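Local coordinates for protein cytosolic phospholipase A2 delta (Homo sapiens, PDB 5IXC) that hydrolyses glycerophospholipids at the sn-2 position in a calcium-dependent manner, preferring linoleic acid there, at residues T24-T29 / M144-D149; A47-I52 / P74-A79; L244-R249 / V257-P262. All coordinates share one frame; numbering follows the deposited sequence.

Contact 1 (T24-T29 / M144-D149)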
ATOM      1  N   THR A  24     -24.601  -0.148 -20.162  1.00 64.48           N
ATOM      2  CA  THR A  24     -25.789   0.528 -19.631  1.00 67.73           C
ATOM      3  C   THR A  24     -26.019   0.133 -18.172  1.00 68.36           C
ATOM      4  O   THR A  24     -25.748  -1.000 -17.758  1.00 72.19           O
ATOM      5  CB  THR A  24     -27.067   0.211 -20.438  1.00 66.61           C
ATOM      6  OG1 THR A  24     -27.211  -1.207 -20.580  1.00 72.15           O
ATOM      7  CG2 THR A  24     -27.001   0.837 -21.804  1.00 67.00           C
ATOM      8  N   CYS A  25     -26.523   1.083 -17.402  1.00 64.16           N
ATOM      9  CA  CYS A  25     -26.916   0.813 -16.037  1.00 60.64           C
ATOM     10  C   CYS A  25     -28.294   0.199 -16.021  1.00 61.24           C
ATOM     11  O   CYS A  25     -29.035   0.285 -16.991  1.00 60.30           O
ATOM     12  CB  CYS A  25     -26.916   2.091 -15.202  1.00 60.63           C
ATOM     13  SG  CYS A  25     -25.254   2.737 -14.933  1.00 60.88           S
ATOM     14  N   TRP A  26     -28.618  -0.418 -14.896  1.00 64.15           N
ATOM     15  CA  TRP A  26     -29.949  -0.945 -14.618  1.00 63.53           C
ATOM     16  C   TRP A  26     -30.562  -0.116 -13.489  1.00 59.67           C
ATOM     17  O   TRP A  26     -29.852   0.478 -12.689  1.00 59.27           O
ATOM     18  CB  TRP A  26     -29.844  -2.416 -14.213  1.00 69.13           C
ATOM     19  CG  TRP A  26     -30.074  -3.377 -15.329  1.00 79.20           C
ATOM     20  CD1 TRP A  26     -31.272  -3.938 -15.682  1.00 91.15           C
ATOM     21  CD2 TRP A  26     -29.104  -3.909 -16.233  1.00 82.49           C
ATOM     22  NE1 TRP A  26     -31.109  -4.784 -16.751  1.00 95.56           N
ATOM     23  CE2 TRP A  26     -29.788  -4.783 -17.112  1.00 93.57           C
ATOM     24  CE3 TRP A  26     -27.730  -3.729 -16.397  1.00 92.96           C
ATOM     25  CZ2 TRP A  26     -29.142  -5.475 -18.139  1.00102.97           C
ATOM     26  CZ3 TRP A  26     -27.081  -4.424 -17.424  1.00105.53           C
ATOM     27  CH2 TRP A  26     -27.790  -5.284 -18.281  1.00107.31           C
ATOM     28  N   GLN A  27     -31.883  -0.069 -13.439  1.00 58.56           N
ATOM     29  CA  GLN A  27     -32.581   0.554 -12.314  1.00 56.21           C
ATOM     30  C   GLN A  27     -33.013  -0.493 -11.293  1.00 55.11           C
ATOM     31  O   GLN A  27     -33.790  -1.401 -11.604  1.00 59.07           O
ATOM     32  CB  GLN A  27     -33.806   1.316 -12.779  1.00 58.22           C
ATOM     33  CG  GLN A  27     -34.196   2.419 -11.817  1.00 62.64           C
ATOM     34  CD  GLN A  27     -35.683   2.707 -11.809  1.00 66.74           C
ATOM     35  OE1 GLN A  27     -36.499   1.789 -11.766  1.00 71.33           O
ATOM     36  NE2 GLN A  27     -36.042   3.988 -11.813  1.00 68.67           N
ATOM     37  N   LEU A  28     -32.496  -0.360 -10.080  1.00 50.70           N
ATOM     38  CA  LEU A  28     -32.832  -1.255  -8.983  1.00 48.92           C
ATOM     39  C   LEU A  28     -33.782  -0.529  -8.082  1.00 48.18           C
ATOM     40  O   LEU A  28     -33.484   0.570  -7.630  1.00 47.56           O
ATOM     41  CB  LEU A  28     -31.587  -1.622  -8.183  1.00 49.88           C
ATOM     42  CG  LEU A  28     -31.801  -2.499  -6.949  1.00 50.57           C
ATOM     43  CD1 LEU A  28     -32.197  -3.914  -7.339  1.00 50.11           C
ATOM     44  CD2 LEU A  28     -30.545  -2.536  -6.100  1.00 50.44           C
ATOM     45  N   THR A  29     -34.938  -1.112  -7.829  1.00 48.97           N
ATOM     46  CA  THR A  29     -35.811  -0.535  -6.820  1.00 53.71           C
ATOM     47  C   THR A  29     -35.798  -1.515  -5.655  1.00 52.29           C
ATOM     48  O   THR A  29     -35.934  -2.727  -5.844  1.00 51.82           O
ATOM     49  CB  THR A  29     -37.242  -0.170  -7.326  1.00 55.17           C
ATOM     50  OG1 THR A  29     -38.148  -1.240  -7.082  1.00 57.82           O
ATOM     51  CG2 THR A  29     -37.239   0.180  -8.813  1.00 56.48           C
ATOM     52  N   MET A 144     -34.881  -5.306 -10.425  1.00 66.04           N
ATOM     53  CA  MET A 144     -33.999  -4.778 -11.475  1.00 65.76           C
ATOM     54  C   MET A 144     -34.754  -4.642 -12.789  1.00 65.12           C
ATOM     55  O   MET A 144     -35.299  -5.613 -13.321  1.00 62.35           O
ATOM     56  CB  MET A 144     -32.803  -5.706 -11.704  1.00 67.79           C
ATOM     57  CG  MET A 144     -31.740  -5.606 -10.634  1.00 71.83           C
ATOM     58  SD  MET A 144     -30.553  -4.305 -10.958  1.00 74.30           S
ATOM     59  CE  MET A 144     -29.568  -5.117 -12.217  1.00 78.39           C
ATOM     60  N   GLU A 145     -34.750  -3.431 -13.319  1.00 67.29           N
ATOM     61  CA  GLU A 145     -35.371  -3.141 -14.604  1.00 69.75           C
ATOM     62  C   GLU A 145     -34.364  -2.542 -15.579  1.00 71.50           C
ATOM     63  O   GLU A 145     -33.542  -1.718 -15.197  1.00 65.52           O
ATOM     64  CB  GLU A 145     -36.524  -2.162 -14.409  1.00 70.92           C
ATOM     65  CG  GLU A 145     -37.696  -2.747 -13.638  1.00 75.31           C
ATOM     66  CD  GLU A 145     -38.688  -1.684 -13.210  1.00 80.00           C
ATOM     67  OE1 GLU A 145     -38.268  -0.694 -12.568  1.00 82.97           O
ATOM     68  OE2 GLU A 145     -39.889  -1.844 -13.507  1.00 83.46           O
ATOM     69  N   GLU A 146     -34.436  -2.967 -16.838  1.00 78.72           N
ATOM     70  CA  GLU A 146     -33.725  -2.289 -17.922  1.00 78.43           C
ATOM     71  C   GLU A 146     -34.156  -0.831 -17.978  1.00 74.28           C
ATOM     72  O   GLU A 146     -35.245  -0.476 -17.541  1.00 65.91           O
ATOM     73  CB  GLU A 146     -34.008  -2.932 -19.284  1.00 85.15           C
ATOM     74  CG  GLU A 146     -33.140  -4.141 -19.627  1.00 92.99           C
ATOM     75  CD  GLU A 146     -32.937  -4.324 -21.132  1.00100.23           C
ATOM     76  OE1 GLU A 146     -33.776  -3.834 -21.929  1.00101.16           O
ATOM     77  OE2 GLU A 146     -31.931  -4.962 -21.521  1.00101.13           O
ATOM     78  N   THR A 147     -33.282   0.006 -18.518  1.00 77.86           N
ATOM     79  CA  THR A 147     -33.559   1.436 -18.672  1.00 77.92           C
ATOM     80  C   THR A 147     -33.174   1.884 -20.084  1.00 75.67           C
ATOM     81  O   THR A 147     -32.615   1.099 -20.857  1.00 70.02           O
ATOM     82  CB  THR A 147     -32.803   2.273 -17.618  1.00 78.41           C
ATOM     83  OG1 THR A 147     -33.149   3.652 -17.755  1.00 84.35           O
ATOM     84  CG2 THR A 147     -31.308   2.138 -17.789  1.00 79.80           C
ATOM     85  N   SER A 148     -33.477   3.140 -20.405  1.00 74.03           N
ATOM     86  CA  SER A 148     -33.134   3.714 -21.711  1.00 74.92           C
ATOM     87  C   SER A 148     -32.331   4.994 -21.554  1.00 74.80           C
ATOM     88  O   SER A 148     -32.721   6.051 -22.038  1.00 77.87           O
ATOM     89  CB  SER A 148     -34.391   3.973 -22.541  1.00 76.32           C
ATOM     90  OG  SER A 148     -35.174   5.002 -21.972  1.00 79.04           O
ATOM     91  N   ASP A 149     -31.214   4.882 -20.852  1.00 74.53           N
ATOM     92  CA  ASP A 149     -30.221   5.937 -20.795  1.00 72.06           C
ATOM     93  C   ASP A 149     -29.160   5.548 -21.801  1.00 68.56           C
ATOM     94  O   ASP A 149     -29.121   4.403 -22.250  1.00 69.35           O
ATOM     95  CB  ASP A 149     -29.597   6.040 -19.399  1.00 74.27           C
ATOM     96  CG  ASP A 149     -30.582   6.498 -18.343  1.00 75.88           C
ATOM     97  OD1 ASP A 149     -31.129   7.618 -18.468  1.00 71.43           O
ATOM     98  OD2 ASP A 149     -30.782   5.738 -17.370  1.00 81.14           O
TER

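Contact 2 (A47-I52 / P74-A79). With BA (barium ion), chain E.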
ATOM      1  N   ALA A  47     -38.050   0.241  20.649  1.00 51.16           N
ATOM      2  CA  ALA A  47     -37.321   0.946  19.603  1.00 50.01           C
ATOM      3  C   ALA A  47     -38.235   1.912  18.850  1.00 50.46           C
ATOM      4  O   ALA A  47     -39.439   1.702  18.761  1.00 49.93           O
ATOM      5  CB  ALA A  47     -36.680  -0.040  18.640  1.00 49.43           C
ATOM      6  N   ASP A  48     -37.635   2.991  18.355  1.00 53.93           N
ATOM      7  CA  ASP A  48     -38.256   3.916  17.397  1.00 53.21           C
ATOM      8  C   ASP A  48     -37.510   3.836  16.073  1.00 50.09           C
ATOM      9  O   ASP A  48     -36.727   4.726  15.737  1.00 47.36           O
ATOM     10  CB  ASP A  48     -38.186   5.330  17.920  1.00 55.48           C
ATOM     11  CG  ASP A  48     -38.676   5.432  19.319  1.00 59.66           C
ATOM     12  OD1 ASP A  48     -37.891   5.889  20.177  1.00 68.56           O
ATOM     13  OD2 ASP A  48     -39.830   5.021  19.581  1.00 60.51           O
ATOM     14  N   PRO A  49     -37.755   2.767  15.310  1.00 46.08           N
ATOM     15  CA  PRO A  49     -36.792   2.389  14.289  1.00 47.37           C
ATOM     16  C   PRO A  49     -36.967   3.046  12.931  1.00 48.08           C
ATOM     17  O   PRO A  49     -38.070   3.436  12.541  1.00 44.87           O
ATOM     18  CB  PRO A  49     -37.014   0.884  14.152  1.00 47.32           C
ATOM     19  CG  PRO A  49     -38.444   0.699  14.504  1.00 47.20           C
ATOM     20  CD  PRO A  49     -38.897   1.851  15.346  1.00 45.02           C
ATOM     21  N   TYR A  50     -35.854   3.131  12.217  1.00 46.99           N
ATOM     22  CA  TYR A  50     -35.876   3.410  10.794  1.00 45.49           C
ATOM     23  C   TYR A  50     -34.742   2.684  10.117  1.00 42.44           C
ATOM     24  O   TYR A  50     -33.789   2.254  10.760  1.00 41.42           O
ATOM     25  CB  TYR A  50     -35.759   4.900  10.516  1.00 46.53           C
ATOM     26  CG  TYR A  50     -34.490   5.524  11.023  1.00 47.06           C
ATOM     27  CD1 TYR A  50     -33.349   5.554  10.244  1.00 48.49           C
ATOM     28  CD2 TYR A  50     -34.435   6.095  12.289  1.00 50.10           C
ATOM     29  CE1 TYR A  50     -32.182   6.135  10.715  1.00 50.70           C
ATOM     30  CE2 TYR A  50     -33.277   6.687  12.765  1.00 49.41           C
ATOM     31  CZ  TYR A  50     -32.158   6.705  11.977  1.00 49.95           C
ATOM     32  OH  TYR A  50     -31.013   7.288  12.460  1.00 51.13           O
ATOM     33  N   VAL A  51     -34.862   2.576   8.804  1.00 43.13           N
ATOM     34  CA  VAL A  51     -33.872   1.907   7.971  1.00 45.31           C
ATOM     35  C   VAL A  51     -33.046   2.928   7.203  1.00 45.65           C
ATOM     36  O   VAL A  51     -33.566   3.949   6.778  1.00 41.64           O
ATOM     37  CB  VAL A  51     -34.543   0.931   6.988  1.00 45.24           C
ATOM     38  CG1 VAL A  51     -33.518   0.248   6.089  1.00 46.05           C
ATOM     39  CG2 VAL A  51     -35.321  -0.114   7.762  1.00 46.97           C
ATOM     40  N   ILE A  52     -31.757   2.630   7.053  1.00 47.84           N
ATOM     41  CA  ILE A  52     -30.859   3.390   6.189  1.00 49.03           C
ATOM     42  C   ILE A  52     -30.343   2.485   5.087  1.00 47.95           C
ATOM     43  O   ILE A  52     -29.937   1.362   5.345  1.00 51.48           O
ATOM     44  CB  ILE A  52     -29.686   4.008   6.979  1.00 51.52           C
ATOM     45  CG1 ILE A  52     -30.133   5.334   7.584  1.00 51.54           C
ATOM     46  CG2 ILE A  52     -28.480   4.243   6.081  1.00 53.09           C
ATOM     47  CD1 ILE A  52     -29.112   5.961   8.497  1.00 54.89           C
ATOM     48  N   PRO A  74     -41.868  -3.053  13.060  1.00 46.61           N
ATOM     49  CA  PRO A  74     -42.203  -1.918  12.199  1.00 48.37           C
ATOM     50  C   PRO A  74     -42.567  -2.325  10.779  1.00 51.27           C
ATOM     51  O   PRO A  74     -41.923  -3.209  10.216  1.00 54.04           O
ATOM     52  CB  PRO A  74     -40.918  -1.083  12.175  1.00 47.86           C
ATOM     53  CG  PRO A  74     -39.852  -1.917  12.791  1.00 46.43           C
ATOM     54  CD  PRO A  74     -40.422  -3.204  13.253  1.00 45.59           C
ATOM     55  N   VAL A  75     -43.591  -1.677  10.220  1.00 53.23           N
ATOM     56  CA  VAL A  75     -43.988  -1.873   8.814  1.00 53.12           C
ATOM     57  C   VAL A  75     -43.902  -0.554   8.060  1.00 54.79           C
ATOM     58  O   VAL A  75     -44.769   0.305   8.185  1.00 53.65           O
ATOM     59  CB  VAL A  75     -45.414  -2.418   8.654  1.00 51.63           C
ATOM     60  CG1 VAL A  75     -45.758  -2.576   7.180  1.00 50.36           C
ATOM     61  CG2 VAL A  75     -45.549  -3.750   9.371  1.00 53.42           C
ATOM     62  N   TRP A  76     -42.846  -0.427   7.264  1.00 55.90           N
ATOM     63  CA  TRP A  76     -42.552   0.797   6.531  1.00 51.79           C
ATOM     64  C   TRP A  76     -43.144   0.787   5.143  1.00 53.01           C
ATOM     65  O   TRP A  76     -43.645   1.792   4.678  1.00 52.36           O
ATOM     66  CB  TRP A  76     -41.046   0.956   6.379  1.00 49.80           C
ATOM     67  CG  TRP A  76     -40.331   1.289   7.621  1.00 46.98           C
ATOM     68  CD1 TRP A  76     -40.309   2.492   8.256  1.00 46.43           C
ATOM     69  CD2 TRP A  76     -39.477   0.424   8.360  1.00 46.85           C
ATOM     70  NE1 TRP A  76     -39.506   2.425   9.359  1.00 48.31           N
ATOM     71  CE2 TRP A  76     -38.972   1.166   9.443  1.00 47.34           C
ATOM     72  CE3 TRP A  76     -39.083  -0.906   8.210  1.00 46.80           C
ATOM     73  CZ2 TRP A  76     -38.103   0.617  10.381  1.00 46.56           C
ATOM     74  CZ3 TRP A  76     -38.216  -1.447   9.130  1.00 46.83           C
ATOM     75  CH2 TRP A  76     -37.736  -0.686  10.206  1.00 48.23           C
ATOM     76  N   ASN A  77     -43.027  -0.353   4.475  1.00 59.29           N
ATOM     77  CA  ASN A  77     -43.396  -0.491   3.069  1.00 62.98           C
ATOM     78  C   ASN A  77     -42.985   0.722   2.218  1.00 60.29           C
ATOM     79  O   ASN A  77     -43.812   1.299   1.525  1.00 61.91           O
ATOM     80  CB  ASN A  77     -44.893  -0.747   2.943  1.00 67.63           C
ATOM     81  CG  ASN A  77     -45.272  -1.314   1.587  1.00 74.03           C
ATOM     82  OD1 ASN A  77     -44.961  -2.462   1.271  1.00 83.69           O
ATOM     83  ND2 ASN A  77     -45.949  -0.515   0.780  1.00 75.21           N
ATOM     84  N   GLU A  78     -41.712   1.105   2.295  1.00 58.03           N
ATOM     85  CA  GLU A  78     -41.170   2.203   1.476  1.00 54.68           C
ATOM     86  C   GLU A  78     -40.256   1.692   0.368  1.00 52.06           C
ATOM     87  O   GLU A  78     -39.559   0.700   0.544  1.00 52.01           O
ATOM     88  CB  GLU A  78     -40.400   3.200   2.339  1.00 55.59           C
ATOM     89  CG  GLU A  78     -41.282   4.032   3.240  1.00 56.46           C
ATOM     90  CD  GLU A  78     -40.516   5.127   3.961  1.00 58.51           C
ATOM     91  OE1 GLU A  78     -40.034   6.072   3.293  1.00 59.19           O
ATOM     92  OE2 GLU A  78     -40.425   5.058   5.212  1.00 59.38           O
ATOM     93  N   ALA A  79     -40.255   2.395  -0.761  1.00 51.59           N
ATOM     94  CA  ALA A  79     -39.475   2.000  -1.946  1.00 52.48           C
ATOM     95  C   ALA A  79     -38.439   3.045  -2.297  1.00 53.14           C
ATOM     96  O   ALA A  79     -38.659   4.236  -2.113  1.00 52.68           O
ATOM     97  CB  ALA A  79     -40.392   1.767  -3.140  1.00 51.84           C
TER
HETATM   98 BA    BA E 903     -38.996   4.596  22.570  1.00 80.83          BA

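Contact 3 (L244-R249 / V257-P262)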
ATOM      1  N   LEU A 244     -32.192  26.847  -2.406  1.00 77.59           N
ATOM      2  CA  LEU A 244     -32.522  26.561  -3.803  1.00 72.82           C
ATOM      3  C   LEU A 244     -31.808  25.293  -4.208  1.00 67.97           C
ATOM      4  O   LEU A 244     -30.626  25.120  -3.900  1.00 66.25           O
ATOM      5  CB  LEU A 244     -32.137  27.707  -4.736  1.00 70.15           C
ATOM      6  CG  LEU A 244     -32.896  29.018  -4.526  1.00 72.38           C
ATOM      7  CD1 LEU A 244     -32.622  29.929  -5.704  1.00 75.01           C
ATOM      8  CD2 LEU A 244     -34.398  28.816  -4.362  1.00 74.10           C
ATOM      9  N   THR A 245     -32.530  24.405  -4.881  1.00 63.51           N
ATOM     10  CA  THR A 245     -31.951  23.144  -5.327  1.00 64.66           C
ATOM     11  C   THR A 245     -32.183  22.937  -6.808  1.00 63.36           C
ATOM     12  O   THR A 245     -33.268  23.191  -7.312  1.00 68.06           O
ATOM     13  CB  THR A 245     -32.543  21.940  -4.573  1.00 65.60           C
ATOM     14  OG1 THR A 245     -33.910  21.755  -4.966  1.00 65.56           O
ATOM     15  CG2 THR A 245     -32.463  22.149  -3.068  1.00 64.13           C
ATOM     16  N   VAL A 246     -31.157  22.445  -7.492  1.00 63.57           N
ATOM     17  CA  VAL A 246     -31.269  22.080  -8.900  1.00 61.93           C
ATOM     18  C   VAL A 246     -30.999  20.601  -9.023  1.00 59.90           C
ATOM     19  O   VAL A 246     -30.001  20.128  -8.483  1.00 64.37           O
ATOM     20  CB  VAL A 246     -30.244  22.831  -9.759  1.00 62.45           C
ATOM     21  CG1 VAL A 246     -30.374  22.442 -11.225  1.00 64.51           C
ATOM     22  CG2 VAL A 246     -30.427  24.325  -9.599  1.00 61.05           C
ATOM     23  N   PRO A 247     -31.871  19.864  -9.731  1.00 56.33           N
ATOM     24  CA  PRO A 247     -31.593  18.444  -9.919  1.00 58.01           C
ATOM     25  C   PRO A 247     -30.498  18.185 -10.934  1.00 62.72           C
ATOM     26  O   PRO A 247     -30.298  18.971 -11.860  1.00 63.19           O
ATOM     27  CB  PRO A 247     -32.922  17.873 -10.424  1.00 57.37           C
ATOM     28  CG  PRO A 247     -33.664  19.029 -10.965  1.00 58.31           C
ATOM     29  CD  PRO A 247     -33.198  20.247 -10.229  1.00 55.12           C
ATOM     30  N   LEU A 248     -29.809  17.065 -10.742  1.00 66.83           N
ATOM     31  CA  LEU A 248     -28.795  16.578 -11.668  1.00 65.53           C
ATOM     32  C   LEU A 248     -29.145  15.130 -11.983  1.00 68.65           C
ATOM     33  O   LEU A 248     -28.739  14.210 -11.277  1.00 67.47           O
ATOM     34  CB  LEU A 248     -27.399  16.680 -11.049  1.00 65.00           C
ATOM     35  CG  LEU A 248     -26.980  18.064 -10.531  1.00 62.78           C
ATOM     36  CD1 LEU A 248     -25.666  17.975  -9.778  1.00 60.83           C
ATOM     37  CD2 LEU A 248     -26.864  19.063 -11.668  1.00 61.13           C
ATOM     38  N   ARG A 249     -29.937  14.943 -13.032  1.00 74.64           N
ATOM     39  CA  ARG A 249     -30.353  13.605 -13.452  1.00 78.77           C
ATOM     40  C   ARG A 249     -29.151  12.818 -13.967  1.00 74.70           C
ATOM     41  O   ARG A 249     -28.217  13.404 -14.508  1.00 71.71           O
ATOM     42  CB  ARG A 249     -31.427  13.668 -14.542  1.00 89.15           C
ATOM     43  CG  ARG A 249     -32.857  13.794 -14.035  1.00 97.32           C
ATOM     44  CD  ARG A 249     -33.838  13.514 -15.171  1.00109.12           C
ATOM     45  NE  ARG A 249     -35.178  14.062 -14.934  1.00117.17           N
ATOM     46  CZ  ARG A 249     -36.124  14.203 -15.866  1.00117.76           C
ATOM     47  NH1 ARG A 249     -35.901  13.848 -17.129  1.00118.46           N
ATOM     48  NH2 ARG A 249     -37.306  14.711 -15.536  1.00121.24           N
ATOM     49  N   VAL A 257     -27.646  26.773 -17.015  1.00 63.61           N
ATOM     50  CA  VAL A 257     -28.715  27.099 -16.081  1.00 58.47           C
ATOM     51  C   VAL A 257     -28.364  28.332 -15.272  1.00 55.63           C
ATOM     52  O   VAL A 257     -27.283  28.453 -14.728  1.00 56.04           O
ATOM     53  CB  VAL A 257     -29.006  25.931 -15.107  1.00 60.22           C
ATOM     54  CG1 VAL A 257     -30.136  26.292 -14.156  1.00 60.85           C
ATOM     55  CG2 VAL A 257     -29.374  24.664 -15.866  1.00 57.81           C
ATOM     56  N   THR A 258     -29.314  29.235 -15.155  1.00 62.01           N
ATOM     57  CA  THR A 258     -29.104  30.468 -14.399  1.00 67.28           C
ATOM     58  C   THR A 258     -30.016  30.474 -13.174  1.00 69.02           C
ATOM     59  O   THR A 258     -31.240  30.387 -13.303  1.00 71.15           O
ATOM     60  CB  THR A 258     -29.392  31.696 -15.279  1.00 70.07           C
ATOM     61  OG1 THR A 258     -28.583  31.627 -16.456  1.00 71.76           O
ATOM     62  CG2 THR A 258     -29.082  32.988 -14.552  1.00 70.88           C
ATOM     63  N   MET A 259     -29.419  30.531 -11.986  1.00 70.11           N
ATOM     64  CA  MET A 259     -30.200  30.641 -10.760  1.00 73.48           C
ATOM     65  C   MET A 259     -29.792  31.844  -9.947  1.00 71.42           C
ATOM     66  O   MET A 259     -28.631  32.019  -9.620  1.00 65.07           O
ATOM     67  CB  MET A 259     -30.169  29.373  -9.895  1.00 77.24           C
ATOM     68  CG  MET A 259     -28.817  28.877  -9.419  1.00 78.58           C
ATOM     69  SD  MET A 259     -28.913  27.952  -7.858  1.00 85.70           S
ATOM     70  CE  MET A 259     -30.538  27.192  -7.935  1.00 87.88           C
ATOM     71  N   ASP A 260     -30.782  32.672  -9.651  1.00 76.03           N
ATOM     72  CA  ASP A 260     -30.636  33.774  -8.717  1.00 76.15           C
ATOM     73  C   ASP A 260     -30.916  33.267  -7.314  1.00 73.59           C
ATOM     74  O   ASP A 260     -31.949  32.663  -7.053  1.00 76.61           O
ATOM     75  CB  ASP A 260     -31.593  34.897  -9.078  1.00 81.42           C
ATOM     76  CG  ASP A 260     -31.361  35.408 -10.472  1.00 86.52           C
ATOM     77  OD1 ASP A 260     -30.802  36.516 -10.595  1.00 89.70           O
ATOM     78  OD2 ASP A 260     -31.699  34.691 -11.444  1.00 88.50           O
ATOM     79  N   VAL A 261     -29.978  33.511  -6.418  1.00 71.16           N
ATOM     80  CA  VAL A 261     -30.062  33.015  -5.056  1.00 73.88           C
ATOM     81  C   VAL A 261     -30.302  34.204  -4.133  1.00 78.86           C
ATOM     82  O   VAL A 261     -29.512  35.151  -4.140  1.00 69.71           O
ATOM     83  CB  VAL A 261     -28.776  32.284  -4.645  1.00 72.71           C
ATOM     84  CG1 VAL A 261     -28.899  31.749  -3.225  1.00 78.24           C
ATOM     85  CG2 VAL A 261     -28.481  31.143  -5.605  1.00 69.78           C
ATOM     86  N   PRO A 262     -31.399  34.165  -3.345  1.00 87.37           N
ATOM     87  CA  PRO A 262     -31.749  35.331  -2.551  1.00 86.15           C
ATOM     88  C   PRO A 262     -30.904  35.447  -1.297  1.00 85.37           C
ATOM     89  O   PRO A 262     -30.653  34.460  -0.612  1.00 80.73           O
ATOM     90  CB  PRO A 262     -33.218  35.086  -2.191  1.00 88.06           C
ATOM     91  CG  PRO A 262     -33.356  33.604  -2.156  1.00 87.46           C
ATOM     92  CD  PRO A 262     -32.357  33.058  -3.144  1.00 88.33           C
TER

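Contact 1 (T24-T29 / M144-D149)
The indole of Trp26 is approached obliquely by Met144 CE and by the backbone atoms Glu145 O and Glu146 N. Met144 CE comes 3.4 Å from Trp26 CB, and Met144 SD lies 5.3 Å from the centroid of the five-membered ring, 50° off its normal, a Met-aromatic contact of oblique geometry. Bends at both chi2 and chi3 of Met144 curl the thioether back toward the indole, and the two side chains cross at about a right angle. On the indole nitrogen side, Glu146 runs alongside Trp26, its CG 3.6 Å from NE1 and its carboxylate turned 55° from the ring plane. Pro120 and Ser86 also touch the Trp26 side chain. Leu28 and Met144, a non-hydrogen-bonded pair, share one face of the sheet, where Leu28 CD1 meets Met144 CG at 3.7 Å; Gln27 and Glu145, the hydrogen-bonded pair, lie side by side on the other face. The backbone evidence for the latter is two reciprocal bonds, Gln27 N to Glu145 O at 2.9 Å and Glu145 N to Gln27 O at 2.8 Å. From there the chains part: Trp26 CA and Glu146 CA are 5.2 Å apart, but Thr24 CA and Asp149 CA 7.1 Å. Beyond the bridge, Thr147 OG1 donates to Asp149 OD2 from above the carboxylate plane. Since Trp26 and Leu28 also bond through their backbones to Ile84 and Phe82, strand 20-36 is flanked by 137-145 and 75-85, an antiparallel arrangement of the kind that builds the beta-sandwich of a C2 domain.

Contact 2 (A47-I52 / P74-A79)
Val51 and Pro74 take opposite faces of the Trp76 indole, while the carbonyl of Pro49 lies at its edge. Val51 CG2 lies 3.6 Å from the centroid of the six-membered ring and only 20° off the normal, which defines a CH-pi contact; on the other face Pro74 CB sits 3.7 Å above the ring plane, displaced toward the rim. Two torsions bring the first pair together, their side chains crossing at a slant. Trp76 CG lies beside its backbone N, opposite the carbonyl carbon (chi1 -71°), and Val51 has its CG2 branch in the same relation to its own backbone. At the edge, Pro49 O approaches Trp76 CZ2 at 3.6 Å near the ring plane, and the prolines, likewise slanted across each other, meet through their rings, Pro49 CG to Pro74 CG at 3.4 Å. Tyr50, whose CB points the other way, reaches the indole with its CA; its hydroxyl bonds to Asp105.

The strands that carry these groups, 49-52 and 75-79, run 30° apart with axes 9.0 Å apart and share no hydrogen bond, so this is packing between the two sheets of the C2 beta-sandwich, with Trp76 filling the interior. Val32 of strand 20-36 touches both Val51 and Trp76, and Asn77 with Glu78 faces that same residue in a G1 beta bulge.

Just before Pro49 the chain reaches the metal-binding end of the domain. Asp48 chelates a barium ion with both carboxylate oxygens, OD1 at 2.9 Å and OD2 at 3.1 Å, alongside Ser45 OG and Glu46 O; it is also a predicted calcium ligand. Asp70 N donates to Asp48 OD2, and Asp48 N to Asp98 OD1.

Contact 3 (L244-R249 / V257-P262)
Apolar contacts converge on the methyl end of Met259, which touches two residues of strand 244-248. Met259 CE lies 3.3 Å from Val246 CG2 and 3.6 Å from Leu244 CB, so the thioether methyl bridges two side chains, separated by one residue along the strand, that both point toward its segment. Its reach begins at chi1 (58°), which puts CG between the backbone N and the carbonyl carbon, and the chain then bends at chi3. Leu244 continues the apolar surface with its CD1 branch, which approaches Pro262 CD at 4.1 Å and Val261 CG2 at 4.3 Å.

Polar and backbone bonding between the two segments is absent. The axes of strands 244-248 and 257-261 run nearly antiparallel, 164° apart, yet 9.0 Å separates them, and each bonds to another partner: Leu244 and Val246 to Gly225 and Leu223, Val257 and Met259 to Leu273 and Leu271. Asp260 points away from 244-249, and its OD1 forms a salt bridge with Arg270.

These strands therefore belong to different sheets packed face to face in a region that may form a second C2 domain, between the first and the catalytic part. With no hydrogen bond across it, the interface rests on undirected apolar contact, so the fit between the sheets probably depends on side-chain shape, while each strand is held in register by its own sheet.

All three contacts lie on the same side of the chain's centre, and each reaches the large antiparallel sheet that includes strand 20-36. Contact 2 is nested in the loop closed by contact 1; their centres are 25 Å apart and their nearest atoms about 5 Å, with strands 20-36 and 75-85 as neighbours. Contact 3 follows later in sequence, 27 Å from contact 1 and 32 Å from contact 2 between centres, the nearest atoms being about 7 and 16 Å away. Contact 2 alone holds a metal ligand, Asp48, which binds barium here. The nucleophile Ser365 and the fluorophosphonate pocket belong to the separate, later catalytic region.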